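Cytochrome c (Pseudomonas aeruginosa, PDB 6RTE) probably catalyses the final dehydrogenation of dihydro-heme d1 in heme d1 biosynthesis, combining a heme c-binding cytochrome c domain with an eight-bladed beta-propeller. Local coordinates at residues His158-Leu163 / Tyr178-Gly183; Leu149-Glu154 / Val193-Arg198; Pro170-Pro175 / Tyr208-Val213; Gly450-Thr455 / Ala461-Trp466. All coordinates share one frame; numbering follows the deposited sequence.

Contact 1 (His158-Leu163 / Tyr178-Gly183); sequences HHVTIL and YALHGG. With HEC (heme c), chain C.
Beside the heme c propionates, where the first propeller blade runs on into the second, the imidazole of His-158 meets the phenol ring of Tyr-178. The two rings are inclined at 45° with centroids 4.5 Å apart, an oblique aromatic pair. Tyr-178 CD1 lies over one face of the imidazole, 3.5 Å above its plane and displaced toward the rim, while the nearest atoms are His-158 NE2 and Tyr-178 CE1, 3.3 Å apart. The phenol reaches toward the heme because CG of Tyr-178 stands opposite its own backbone N (chi1 178°). Its OH makes a weak hydrogen bond of 3.0 Å to heme c O1A, a carboxylate oxygen that Arg-198 also grips, and a second weak bond joins the hydroxyl to Arg-84.

His-158 stands where it does because of a G1 beta bulge: with His-159 it faces Glu-154 of the neighbouring strand 150-154, and its phi of 54° is the left-handed value expected at the first bulge position. The bulge sits at the start of strand 159-163 in the first blade, while Tyr-178 to Gly-183 leads into the second blade, where 180-181 pairs weakly with strand 192-197. A water links the two segments, lying 3.0 Å from His-158 ND1 and accepting from Leu-180 N, also at 3.0 Å. Deeper in, polar contacts give way to apolar ones. Val-160 and Leu-180 meet at roughly a right angle, CG2 of the former 3.8 Å from CD1 of the latter, and both side chains also pack on Phe-195.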
# COMPACT_ATOMS: atom_id res chain seq x y z
N HIS A 158 11.45 -4.37 8.92
CA HIS A 158 11.14 -2.97 8.69
C HIS A 158 12.38 -2.20 8.22
O HIS A 158 12.83 -1.23 8.83
CB HIS A 158 10.51 -2.37 9.94
CG HIS A 158 9.37 -3.19 10.45
ND1 HIS A 158 8.16 -3.25 9.78
CD2 HIS A 158 9.27 -4.05 11.49
CE1 HIS A 158 7.35 -4.09 10.43
NE2 HIS A 158 8.01 -4.59 11.46
N HIS A 159 12.92 -2.68 7.11
CA HIS A 159 13.96 -2.00 6.38
C HIS A 159 13.51 -1.81 4.94
O HIS A 159 12.52 -2.40 4.49
CB HIS A 159 15.28 -2.80 6.42
CG HIS A 159 16.06 -2.60 7.67
ND1 HIS A 159 15.68 -3.15 8.88
CD2 HIS A 159 17.20 -1.91 7.92
CE1 HIS A 159 16.56 -2.81 9.81
NE2 HIS A 159 17.48 -2.05 9.25
N VAL A 160 14.24 -0.95 4.23
CA VAL A 160 14.07 -0.75 2.79
C VAL A 160 15.44 -0.91 2.15
O VAL A 160 16.43 -0.36 2.66
CB VAL A 160 13.48 0.63 2.47
CG1 VAL A 160 13.57 0.93 0.95
CG2 VAL A 160 12.05 0.74 2.98
N THR A 161 15.50 -1.67 1.07
CA THR A 161 16.71 -1.81 0.27
C THR A 161 16.51 -1.12 -1.06
O THR A 161 15.45 -1.27 -1.69
CB THR A 161 17.06 -3.29 0.06
OG1 THR A 161 17.64 -3.79 1.26
CG2 THR A 161 18.06 -3.46 -1.10
N ILE A 162 17.50 -0.33 -1.47
CA ILE A 162 17.53 0.27 -2.80
C ILE A 162 18.39 -0.64 -3.66
O ILE A 162 19.56 -0.90 -3.33
CB ILE A 162 18.09 1.70 -2.77
CG1 ILE A 162 17.35 2.54 -1.74
CG2 ILE A 162 17.98 2.34 -4.15
CD1 ILE A 162 15.87 2.66 -1.98
N LEU A 163 17.83 -1.15 -4.75
CA LEU A 163 18.48 -2.17 -5.56
C LEU A 163 18.84 -1.62 -6.93
O LEU A 163 18.00 -1.02 -7.61
CB LEU A 163 17.56 -3.39 -5.71
CG LEU A 163 18.22 -4.72 -6.05
CD1 LEU A 163 18.84 -5.33 -4.81
CD2 LEU A 163 17.18 -5.65 -6.67
N TYR A 178 7.84 1.80 11.24
CA TYR A 178 7.25 0.49 11.47
C TYR A 178 6.04 0.26 10.57
O TYR A 178 5.18 1.12 10.44
CB TYR A 178 6.87 0.38 12.96
CG TYR A 178 6.20 -0.91 13.34
CD1 TYR A 178 6.94 -2.06 13.58
CD2 TYR A 178 4.81 -0.97 13.50
CE1 TYR A 178 6.32 -3.24 13.96
CE2 TYR A 178 4.19 -2.15 13.88
CZ TYR A 178 4.95 -3.27 14.10
OH TYR A 178 4.33 -4.44 14.48
N ALA A 179 6.00 -0.92 9.95
CA ALA A 179 4.84 -1.39 9.20
C ALA A 179 4.43 -0.40 8.10
O ALA A 179 3.38 0.24 8.13
CB ALA A 179 3.66 -1.67 10.14
N LEU A 180 5.29 -0.32 7.09
CA LEU A 180 4.98 0.51 5.93
C LEU A 180 3.70 0.02 5.26
O LEU A 180 3.45 -1.19 5.17
CB LEU A 180 6.13 0.49 4.93
CG LEU A 180 7.46 1.09 5.40
CD1 LEU A 180 8.48 1.07 4.26
CD2 LEU A 180 7.25 2.49 5.92
N HIS A 181 2.90 0.96 4.78
CA HIS A 181 1.57 0.70 4.24
C HIS A 181 1.43 1.29 2.85
O HIS A 181 1.82 2.44 2.62
CB HIS A 181 0.47 1.33 5.11
CG HIS A 181 -0.11 0.41 6.13
ND1 HIS A 181 -1.30 0.68 6.77
CD2 HIS A 181 0.33 -0.77 6.62
CE1 HIS A 181 -1.57 -0.30 7.62
NE2 HIS A 181 -0.59 -1.19 7.55
N GLY A 182 0.85 0.52 1.93
CA GLY A 182 0.35 1.08 0.70
C GLY A 182 1.33 1.13 -0.45
O GLY A 182 0.94 1.50 -1.56
N GLY A 183 2.59 0.76 -0.23
CA GLY A 183 3.57 0.81 -1.29
C GLY A 183 4.05 2.24 -1.53
O GLY A 183 3.28 3.20 -1.41
FE HEC C . 5.61 -3.68 23.09
CHA HEC C . 5.36 -4.60 19.87
CHB HEC C . 2.39 -4.74 23.70
CHC HEC C . 6.01 -3.05 26.51
CHD HEC C . 8.56 -2.13 22.51
NA HEC C . 4.16 -4.51 22.02
C1A HEC C . 4.27 -4.81 20.68
C2A HEC C . 3.05 -5.38 20.23
C3A HEC C . 2.22 -5.43 21.30
C4A HEC C . 2.90 -4.88 22.42
CMA HEC C . 0.82 -5.96 21.29
CAA HEC C . 2.74 -5.86 18.83
CBA HEC C . 2.21 -4.66 18.02
CGA HEC C . 1.94 -4.91 16.56
O1A HEC C . 1.64 -3.94 15.81
O2A HEC C . 2.01 -6.04 16.07
NB HEC C . 4.40 -3.86 24.80
C1B HEC C . 3.14 -4.30 24.80
C2B HEC C . 2.64 -4.28 26.13
C3B HEC C . 3.64 -3.82 26.95
C4B HEC C . 4.78 -3.55 26.05
CMB HEC C . 1.26 -4.70 26.55
CAB HEC C . 3.71 -3.62 28.43
CBB HEC C . 3.02 -4.78 29.14
NC HEC C . 7.03 -2.76 24.32
C1C HEC C . 7.02 -2.60 25.67
C2C HEC C . 8.19 -1.91 26.05
C3C HEC C . 8.93 -1.66 24.90
C4C HEC C . 8.17 -2.19 23.82
CMC HEC C . 8.52 -1.55 27.47
CAC HEC C . 10.21 -0.94 24.68
CBC HEC C . 11.52 -1.52 25.22
ND HEC C . 6.70 -3.43 21.56
C1D HEC C . 7.86 -2.77 21.49
C2D HEC C . 8.39 -2.80 20.12
C3D HEC C . 7.52 -3.49 19.38
C4D HEC C . 6.44 -3.87 20.31
CMD HEC C . 9.68 -2.18 19.64
CAD HEC C . 7.61 -3.78 17.90
CBD HEC C . 8.40 -5.06 17.64
CGD HEC C . 8.50 -5.39 16.17
O1D HEC C . 9.41 -4.88 15.49
O2D HEC C . 7.72 -6.18 15.61
O HOH W 1 7.45 -2.44 6.97

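Contact 2 (Leu149-Glu154 / Val193-Arg198); sequences LFVVVE and VYFASR. With HEC (heme c), chain C.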
# COMPACT_ATOMS: atom_id res chain seq x y z
N LEU A 149 16.31 1.47 -10.74
CA LEU A 149 16.36 1.13 -9.33
C LEU A 149 15.07 0.47 -8.87
O LEU A 149 13.97 0.87 -9.27
CB LEU A 149 16.59 2.38 -8.48
CG LEU A 149 17.92 3.12 -8.64
CD1 LEU A 149 17.89 4.38 -7.77
CD2 LEU A 149 19.09 2.23 -8.27
N PHE A 150 15.20 -0.51 -7.98
CA PHE A 150 14.06 -1.04 -7.25
C PHE A 150 14.08 -0.53 -5.81
O PHE A 150 15.12 -0.54 -5.15
CB PHE A 150 14.07 -2.57 -7.22
CG PHE A 150 13.76 -3.20 -8.54
CD1 PHE A 150 12.46 -3.54 -8.86
CD2 PHE A 150 14.78 -3.49 -9.43
CE1 PHE A 150 12.17 -4.15 -10.06
CE2 PHE A 150 14.50 -4.09 -10.64
CZ PHE A 150 13.19 -4.42 -10.96
N VAL A 151 12.92 -0.09 -5.34
CA VAL A 151 12.70 0.12 -3.91
C VAL A 151 12.08 -1.16 -3.36
O VAL A 151 10.99 -1.56 -3.80
CB VAL A 151 11.80 1.34 -3.67
CG1 VAL A 151 11.51 1.54 -2.18
CG2 VAL A 151 12.46 2.60 -4.24
N VAL A 152 12.77 -1.81 -2.44
CA VAL A 152 12.35 -3.11 -1.91
C VAL A 152 11.97 -2.95 -0.45
O VAL A 152 12.79 -2.51 0.37
CB VAL A 152 13.45 -4.17 -2.07
CG1 VAL A 152 12.94 -5.52 -1.56
CG2 VAL A 152 13.86 -4.28 -3.50
N VAL A 153 10.74 -3.32 -0.12
CA VAL A 153 10.23 -3.21 1.25
C VAL A 153 10.52 -4.53 1.96
O VAL A 153 10.06 -5.60 1.54
CB VAL A 153 8.73 -2.89 1.25
CG1 VAL A 153 8.18 -2.84 2.67
CG2 VAL A 153 8.48 -1.53 0.57
N GLU A 154 11.35 -4.46 3.00
CA GLU A 154 11.69 -5.64 3.81
C GLU A 154 10.82 -5.58 5.07
O GLU A 154 11.20 -4.99 6.09
CB GLU A 154 13.17 -5.66 4.15
CG GLU A 154 14.08 -5.83 2.94
CD GLU A 154 15.55 -5.76 3.31
OE1 GLU A 154 16.17 -4.68 3.14
OE2 GLU A 154 16.08 -6.78 3.77
N VAL A 193 11.12 9.36 -3.29
CA VAL A 193 10.19 8.28 -2.95
C VAL A 193 9.56 8.59 -1.60
O VAL A 193 10.22 9.09 -0.68
CB VAL A 193 10.88 6.90 -2.98
CG1 VAL A 193 12.09 6.85 -2.11
CG2 VAL A 193 9.89 5.79 -2.59
N TYR A 194 8.25 8.34 -1.51
CA TYR A 194 7.42 8.71 -0.38
C TYR A 194 6.82 7.44 0.22
O TYR A 194 6.20 6.65 -0.50
CB TYR A 194 6.30 9.67 -0.82
CG TYR A 194 6.79 10.95 -1.45
CD1 TYR A 194 7.24 10.97 -2.78
CD2 TYR A 194 6.83 12.13 -0.74
CE1 TYR A 194 7.72 12.14 -3.36
CE2 TYR A 194 7.31 13.31 -1.32
CZ TYR A 194 7.75 13.31 -2.62
OH TYR A 194 8.22 14.49 -3.18
N PHE A 195 7.04 7.24 1.52
CA PHE A 195 6.55 6.09 2.25
C PHE A 195 5.49 6.53 3.26
O PHE A 195 5.61 7.59 3.87
CB PHE A 195 7.69 5.39 3.01
CG PHE A 195 8.82 4.92 2.14
CD1 PHE A 195 8.78 3.66 1.55
CD2 PHE A 195 9.95 5.72 1.95
CE1 PHE A 195 9.85 3.21 0.76
CE2 PHE A 195 11.02 5.27 1.17
CZ PHE A 195 10.97 4.02 0.58
N ALA A 196 4.48 5.70 3.45
CA ALA A 196 3.51 5.89 4.52
C ALA A 196 3.57 4.68 5.45
O ALA A 196 3.72 3.54 4.99
CB ALA A 196 2.09 6.07 3.98
N SER A 197 3.48 4.93 6.75
CA SER A 197 3.49 3.84 7.72
C SER A 197 2.12 3.71 8.36
O SER A 197 1.30 4.63 8.36
CB SER A 197 4.57 4.06 8.80
OG SER A 197 4.12 4.89 9.85
N ARG A 198 1.89 2.52 8.92
CA ARG A 198 0.61 2.21 9.54
C ARG A 198 0.22 3.25 10.57
O ARG A 198 -0.95 3.68 10.63
CB ARG A 198 0.69 0.83 10.19
CG ARG A 198 -0.61 0.41 10.89
CD ARG A 198 -0.41 -0.86 11.69
NE ARG A 198 0.09 -0.58 13.03
CZ ARG A 198 0.49 -1.50 13.90
NH1 ARG A 198 0.48 -2.80 13.58
NH2 ARG A 198 0.91 -1.13 15.10
FE HEC C . 5.61 -3.68 23.09
CHA HEC C . 5.36 -4.60 19.87
CHB HEC C . 2.39 -4.74 23.70
CHC HEC C . 6.01 -3.05 26.51
CHD HEC C . 8.56 -2.13 22.51
NA HEC C . 4.16 -4.51 22.02
C1A HEC C . 4.27 -4.81 20.68
C2A HEC C . 3.05 -5.38 20.23
C3A HEC C . 2.22 -5.43 21.30
C4A HEC C . 2.90 -4.88 22.42
CMA HEC C . 0.82 -5.96 21.29
CAA HEC C . 2.74 -5.86 18.83
CBA HEC C . 2.21 -4.66 18.02
CGA HEC C . 1.94 -4.91 16.56
O1A HEC C . 1.64 -3.94 15.81
O2A HEC C . 2.01 -6.04 16.07
NB HEC C . 4.40 -3.86 24.80
C1B HEC C . 3.14 -4.30 24.80
C2B HEC C . 2.64 -4.28 26.13
C3B HEC C . 3.64 -3.82 26.95
C4B HEC C . 4.78 -3.55 26.05
CMB HEC C . 1.26 -4.70 26.55
CAB HEC C . 3.71 -3.62 28.43
CBB HEC C . 3.02 -4.78 29.14
NC HEC C . 7.03 -2.76 24.32
C1C HEC C . 7.02 -2.60 25.67
C2C HEC C . 8.19 -1.91 26.05
C3C HEC C . 8.93 -1.66 24.90
C4C HEC C . 8.17 -2.19 23.82
CMC HEC C . 8.52 -1.55 27.47
CAC HEC C . 10.21 -0.94 24.68
CBC HEC C . 11.52 -1.52 25.22
ND HEC C . 6.70 -3.43 21.56
C1D HEC C . 7.86 -2.77 21.49
C2D HEC C . 8.39 -2.80 20.12
C3D HEC C . 7.52 -3.49 19.38
C4D HEC C . 6.44 -3.87 20.31
CMD HEC C . 9.68 -2.18 19.64
CAD HEC C . 7.61 -3.78 17.90
CBD HEC C . 8.40 -5.06 17.64
CGD HEC C . 8.50 -5.39 16.17
O1D HEC C . 9.41 -4.88 15.49
O2D HEC C . 7.72 -6.18 15.61
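Val-151 is the first residue of Leu-149 to Glu-154 to meet the other strand. Both close side-chain contacts are made by it, and it gives 52 of the 120 Å² buried between the segments. Its CG1 branch lies opposite the backbone N (chi1 177°) and is aimed at the rim of the Phe-195 ring, near the ring plane, at 3.7 Å from CZ and 3.8 Å from CE1. The two side chains approach from opposite directions, so the methyl meets the far end of the ring and not a face. The other branch, Val-151 CG2, lies 4.4 Å from Val-193 CG2, a looser approach. Pro-184 touches all three side chains, and Val-160 adds to the packing on Val-151 and Phe-195. Past Val-152 and Val-153, Glu-154 ends the strand with its carboxylate held by a salt bridge to Arg-173 and a hydrogen bond to Thr-161.

No hydrogen bond crosses between the segments, whose closest CA atoms, those of Val-151 and Val-193, are 8.6 Å apart. Beyond Phe-195 the second strand leads to Arg-198, whose chain bends at its third torsion. The guanidinium edge meets heme c O1A with two donors: NH1 at 2.8 Å (N-H...O 151°) and NH2 at 3.0 Å (138°). This link to heme c is a feature of this protein, whereas apolar side chains packed between the faces of adjacent antiparallel blades, as Val-151, Val-193 and Phe-195 are here, are typical of a beta-propeller.

Contact 3 (Pro170-Pro175 / Tyr208-Val213); sequences PIARFP and YNLKVV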
# COMPACT_ATOMS: atom_id res chain seq x y z
N PRO A 170 22.32 -4.51 -3.82
CA PRO A 170 21.91 -3.33 -3.05
C PRO A 170 22.93 -2.21 -3.16
O PRO A 170 24.14 -2.44 -3.13
CB PRO A 170 21.80 -3.85 -1.62
CG PRO A 170 22.66 -5.06 -1.58
CD PRO A 170 22.70 -5.64 -2.96
N ILE A 171 22.43 -0.98 -3.31
CA ILE A 171 23.27 0.20 -3.19
C ILE A 171 23.00 0.95 -1.89
O ILE A 171 23.77 1.87 -1.55
CB ILE A 171 23.11 1.15 -4.40
CG1 ILE A 171 21.70 1.72 -4.50
CG2 ILE A 171 23.48 0.42 -5.69
CD1 ILE A 171 21.58 2.81 -5.56
N ALA A 172 21.95 0.59 -1.16
CA ALA A 172 21.65 1.20 0.13
C ALA A 172 20.62 0.34 0.84
O ALA A 172 19.78 -0.31 0.19
CB ALA A 172 21.12 2.63 -0.03
N ARG A 173 20.68 0.35 2.17
CA ARG A 173 19.66 -0.27 3.00
C ARG A 173 19.49 0.61 4.22
O ARG A 173 20.48 1.09 4.78
CB ARG A 173 20.07 -1.70 3.39
CG ARG A 173 18.98 -2.50 4.09
CD ARG A 173 19.47 -3.90 4.43
NE ARG A 173 18.37 -4.73 4.94
CZ ARG A 173 18.18 -5.06 6.22
NH1 ARG A 173 19.03 -4.65 7.16
NH2 ARG A 173 17.14 -5.80 6.56
N PHE A 174 18.24 0.87 4.61
CA PHE A 174 18.00 1.73 5.76
C PHE A 174 16.77 1.23 6.52
O PHE A 174 15.87 0.63 5.93
CB PHE A 174 17.81 3.21 5.35
CG PHE A 174 16.73 3.45 4.32
CD1 PHE A 174 16.98 3.29 2.97
CD2 PHE A 174 15.47 3.88 4.71
CE1 PHE A 174 15.99 3.53 2.02
CE2 PHE A 174 14.48 4.12 3.77
CZ PHE A 174 14.75 3.94 2.42
N PRO A 175 16.74 1.43 7.84
CA PRO A 175 15.54 1.07 8.61
C PRO A 175 14.43 2.07 8.35
O PRO A 175 14.67 3.27 8.25
CB PRO A 175 16.02 1.12 10.07
CG PRO A 175 17.11 2.15 10.05
CD PRO A 175 17.80 1.99 8.71
N TYR A 208 18.76 9.97 -5.17
CA TYR A 208 20.05 10.39 -5.72
C TYR A 208 21.11 10.50 -4.63
O TYR A 208 22.28 10.16 -4.86
CB TYR A 208 19.94 11.74 -6.44
CG TYR A 208 19.21 11.71 -7.75
CD1 TYR A 208 18.58 10.55 -8.20
CD2 TYR A 208 19.15 12.84 -8.55
CE1 TYR A 208 17.90 10.53 -9.39
CE2 TYR A 208 18.48 12.83 -9.76
CZ TYR A 208 17.85 11.67 -10.17
OH TYR A 208 17.18 11.64 -11.37
N ASN A 209 20.75 11.00 -3.46
CA ASN A 209 21.72 11.16 -2.38
C ASN A 209 21.63 10.07 -1.33
O ASN A 209 22.42 10.07 -0.38
CB ASN A 209 21.56 12.53 -1.74
CG ASN A 209 22.09 13.65 -2.64
OD1 ASN A 209 23.29 13.87 -2.72
ND2 ASN A 209 21.18 14.33 -3.33
N LEU A 210 20.70 9.12 -1.49
CA LEU A 210 20.51 8.02 -0.56
C LEU A 210 20.38 8.54 0.87
O LEU A 210 21.08 8.10 1.79
CB LEU A 210 21.64 6.99 -0.69
CG LEU A 210 21.79 6.44 -2.12
CD1 LEU A 210 23.02 5.55 -2.26
CD2 LEU A 210 20.53 5.67 -2.56
N LYS A 211 19.46 9.48 1.06
CA LYS A 211 19.27 10.13 2.35
C LYS A 211 17.80 10.38 2.61
O LYS A 211 17.04 10.70 1.69
CB LYS A 211 20.02 11.47 2.40
CG LYS A 211 21.53 11.33 2.60
CD LYS A 211 22.22 12.67 2.46
CE LYS A 211 23.73 12.52 2.65
NZ LYS A 211 24.02 11.90 3.97
N VAL A 212 17.40 10.23 3.88
CA VAL A 212 16.11 10.71 4.33
C VAL A 212 16.12 12.24 4.29
O VAL A 212 17.00 12.87 4.89
CB VAL A 212 15.79 10.19 5.74
CG1 VAL A 212 14.49 10.77 6.24
CG2 VAL A 212 15.74 8.66 5.76
N VAL A 213 15.15 12.82 3.60
CA VAL A 213 15.02 14.27 3.49
C VAL A 213 14.18 14.83 4.63
O VAL A 213 14.57 15.81 5.29
CB VAL A 213 14.39 14.63 2.12
CG1 VAL A 213 14.00 16.11 2.07
CG2 VAL A 213 15.35 14.27 0.99
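Ala-172 and Leu-210 bring their CA atoms to 6.9 Å, the nearest approach of two backbones that share no hydrogen bond. They belong to the outer edges of neighbouring blades of the beta-propeller: strand 169-175 is the outermost of the first, and strand 211-217 the outermost of the second. Each segment is distorted just where the blades touch. Ile-171 and Ala-172 both face Ile-162 in a classic beta bulge, while Leu-210 and Lys-211 both face Asp-206 in a G1 bulge, with Leu-210 at a left-handed phi of 51°. That turn is held locally by Asp-206, whose carboxylate accepts from Tyr-208 N and Asn-209 ND2.

Leu-210 carries the contact, contributing 60 of the 153 Å² buried. With CG placed opposite its own carbonyl carbon (chi1 -57°), it sends a forked end toward the two bulged residues. Both branches rest against the methyl of Ala-172 at nearly equal distance, CB lying 4.0 Å from Leu-210 CD2 and 4.1 Å from CD1. Tyr-205 of strand 201-206 touches both Ala-172 and Leu-210, and its ring stacks with Phe-174, so an aromatic pair continues the interface beyond the leucine. Arg-173 takes the opposite side of its strand, where it makes salt bridges with Glu-154 and Asp-157 within the first blade. The residues that meet are all partly exposed, and the methyls approach loosely. CD1 of Leu-210 also lies 3.8 Å from Ile-171 O, whereas its CD2 reaches only to 4.3 Å from Ile-171 CD1.

Contact 4 (Gly450-Thr455 / Ala461-Trp466); sequences GHVEFT and ALLSVW
Glu-453 and Leu-462 form a hydrogen-bonded pair at the tight centre of this antiparallel beta hairpin, which joins the first two strands of the last propeller blade at an interstrand angle of 158°. Leu-462 N gives to Glu-453 O at 2.7 Å, and Glu-453 N returns a bond to Leu-462 O at 3.2 Å. The apolar face bearing Val-452, Phe-454, Ala-461 and Leu-463 is close-packed as well. Val-452 and Leu-463 lie side by side, CG2 of the valine 3.8 Å from CD1 of the leucine, and Ala-461 CB comes equally near Phe-454 CE2.

Toward Gly-450 the pairing is uneven: Gly-450 N still donates to Ser-464 O at 3.0 Å, but Ser-464 N reaches His-451 O only through a weak bond of 3.5 Å. The polar ends of His-451 and Ser-464 turn to strand 491-496, while Glu-453 accepts from Asn-496 N and forms a salt bridge with Arg-406. Trp-466, partly exposed at the Gly-450 end, adds a side-chain bond. NE1 donates to Gly-450 O at 2.7 Å, the oxygen lying in the ring plane of Trp-466 while NE1 sits 52° out of the Gly-450 carbonyl plane.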
# COMPACT_ATOMS: atom_id res chain seq x y z
N GLY A 450 4.36 -14.21 -3.73
CA GLY A 450 3.45 -13.19 -4.20
C GLY A 450 4.10 -11.88 -4.56
O GLY A 450 5.13 -11.52 -3.99
N HIS A 451 3.50 -11.18 -5.52
CA HIS A 451 3.89 -9.86 -5.98
C HIS A 451 5.05 -9.91 -6.97
O HIS A 451 6.11 -10.48 -6.68
CB HIS A 451 4.28 -8.92 -4.84
CG HIS A 451 4.49 -7.51 -5.30
ND1 HIS A 451 5.68 -7.06 -5.83
CD2 HIS A 451 3.64 -6.45 -5.34
CE1 HIS A 451 5.56 -5.79 -6.16
NE2 HIS A 451 4.34 -5.39 -5.87
N VAL A 452 4.86 -9.27 -8.12
CA VAL A 452 5.81 -9.30 -9.22
C VAL A 452 6.05 -7.88 -9.69
O VAL A 452 5.10 -7.11 -9.86
CB VAL A 452 5.29 -10.18 -10.38
CG1 VAL A 452 6.23 -10.10 -11.59
CG2 VAL A 452 5.11 -11.62 -9.91
N GLU A 453 7.32 -7.52 -9.87
CA GLU A 453 7.72 -6.27 -10.51
C GLU A 453 8.79 -6.58 -11.54
O GLU A 453 9.57 -7.52 -11.36
CB GLU A 453 8.24 -5.26 -9.47
CG GLU A 453 8.53 -3.87 -10.02
CD GLU A 453 7.29 -3.01 -10.14
OE1 GLU A 453 6.18 -3.57 -10.07
OE2 GLU A 453 7.43 -1.79 -10.29
N PHE A 454 8.81 -5.80 -12.62
CA PHE A 454 9.77 -5.99 -13.71
C PHE A 454 10.84 -4.90 -13.70
O PHE A 454 10.67 -3.82 -13.13
CB PHE A 454 9.06 -5.96 -15.07
CG PHE A 454 8.03 -7.04 -15.25
CD1 PHE A 454 6.72 -6.82 -14.87
CD2 PHE A 454 8.37 -8.25 -15.82
CE1 PHE A 454 5.76 -7.80 -15.03
CE2 PHE A 454 7.41 -9.25 -15.99
CZ PHE A 454 6.11 -9.02 -15.59
N THR A 455 11.97 -5.22 -14.34
CA THR A 455 12.93 -4.19 -14.74
C THR A 455 12.27 -3.23 -15.73
O THR A 455 11.23 -3.53 -16.33
CB THR A 455 14.16 -4.80 -15.39
OG1 THR A 455 13.76 -5.71 -16.43
CG2 THR A 455 15.01 -5.55 -14.36
N ALA A 461 11.87 -10.33 -14.08
CA ALA A 461 10.76 -10.22 -13.14
C ALA A 461 11.25 -10.58 -11.75
O ALA A 461 12.02 -11.53 -11.58
CB ALA A 461 9.60 -11.13 -13.55
N LEU A 462 10.82 -9.81 -10.76
CA LEU A 462 11.28 -9.96 -9.38
C LEU A 462 10.11 -10.40 -8.51
O LEU A 462 9.15 -9.64 -8.32
CB LEU A 462 11.90 -8.67 -8.86
CG LEU A 462 13.31 -8.38 -9.38
CD1 LEU A 462 13.32 -8.06 -10.88
CD2 LEU A 462 13.94 -7.25 -8.59
N LEU A 463 10.20 -11.62 -7.98
CA LEU A 463 9.16 -12.23 -7.16
C LEU A 463 9.56 -12.25 -5.70
O LEU A 463 10.74 -12.39 -5.36
CB LEU A 463 8.89 -13.67 -7.63
CG LEU A 463 8.03 -13.89 -8.88
CD1 LEU A 463 8.56 -13.15 -10.10
CD2 LEU A 463 7.91 -15.39 -9.17
N SER A 464 8.57 -12.12 -4.81
CA SER A 464 8.79 -12.09 -3.37
C SER A 464 8.32 -13.39 -2.73
O SER A 464 7.17 -13.81 -2.92
CB SER A 464 8.07 -10.91 -2.73
OG SER A 464 8.69 -9.68 -3.06
N VAL A 465 9.20 -14.02 -1.95
CA VAL A 465 8.82 -15.10 -1.05
C VAL A 465 8.61 -14.48 0.33
O VAL A 465 9.57 -14.07 0.99
CB VAL A 465 9.89 -16.21 -1.01
CG1 VAL A 465 9.48 -17.32 -0.04
CG2 VAL A 465 10.11 -16.77 -2.40
N TRP A 466 7.34 -14.40 0.75
CA TRP A 466 6.95 -13.66 1.95
C TRP A 466 7.14 -14.55 3.18
O TRP A 466 6.19 -15.07 3.76
CB TRP A 466 5.49 -13.21 1.86
CG TRP A 466 5.14 -12.25 0.76
CD1 TRP A 466 5.32 -12.42 -0.58
CD2 TRP A 466 4.49 -10.98 0.92
NE1 TRP A 466 4.84 -11.32 -1.27
CE2 TRP A 466 4.33 -10.43 -0.37
CE3 TRP A 466 4.05 -10.25 2.03
CZ2 TRP A 466 3.74 -9.18 -0.57
CZ3 TRP A 466 3.46 -9.02 1.82
CH2 TRP A 466 3.31 -8.50 0.53

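Contacts 2 and 4 are buried, contacts 1 and 3 lie nearer the surface. Three of them join the first propeller blade to the second: contact 2 through the buried interface between them, contact 3 at the outer strands, contact 1 at the heme-facing end, nested in the loop closed by contact 2. Contact 4 differs in kind, being a backbone-bonded hairpin within one blade, whereas contacts 1 to 3 have no clear direct hydrogen bond between their segments. Glu-154 of contact 2 joins contacts 1 and 3, and Phe-150 of contact 2 packs on Leu-462 and Glu-453, bridging the first and last blades. The bonds to heme c come from the ends of contacts 1 and 2, through Tyr-178 and Arg-198.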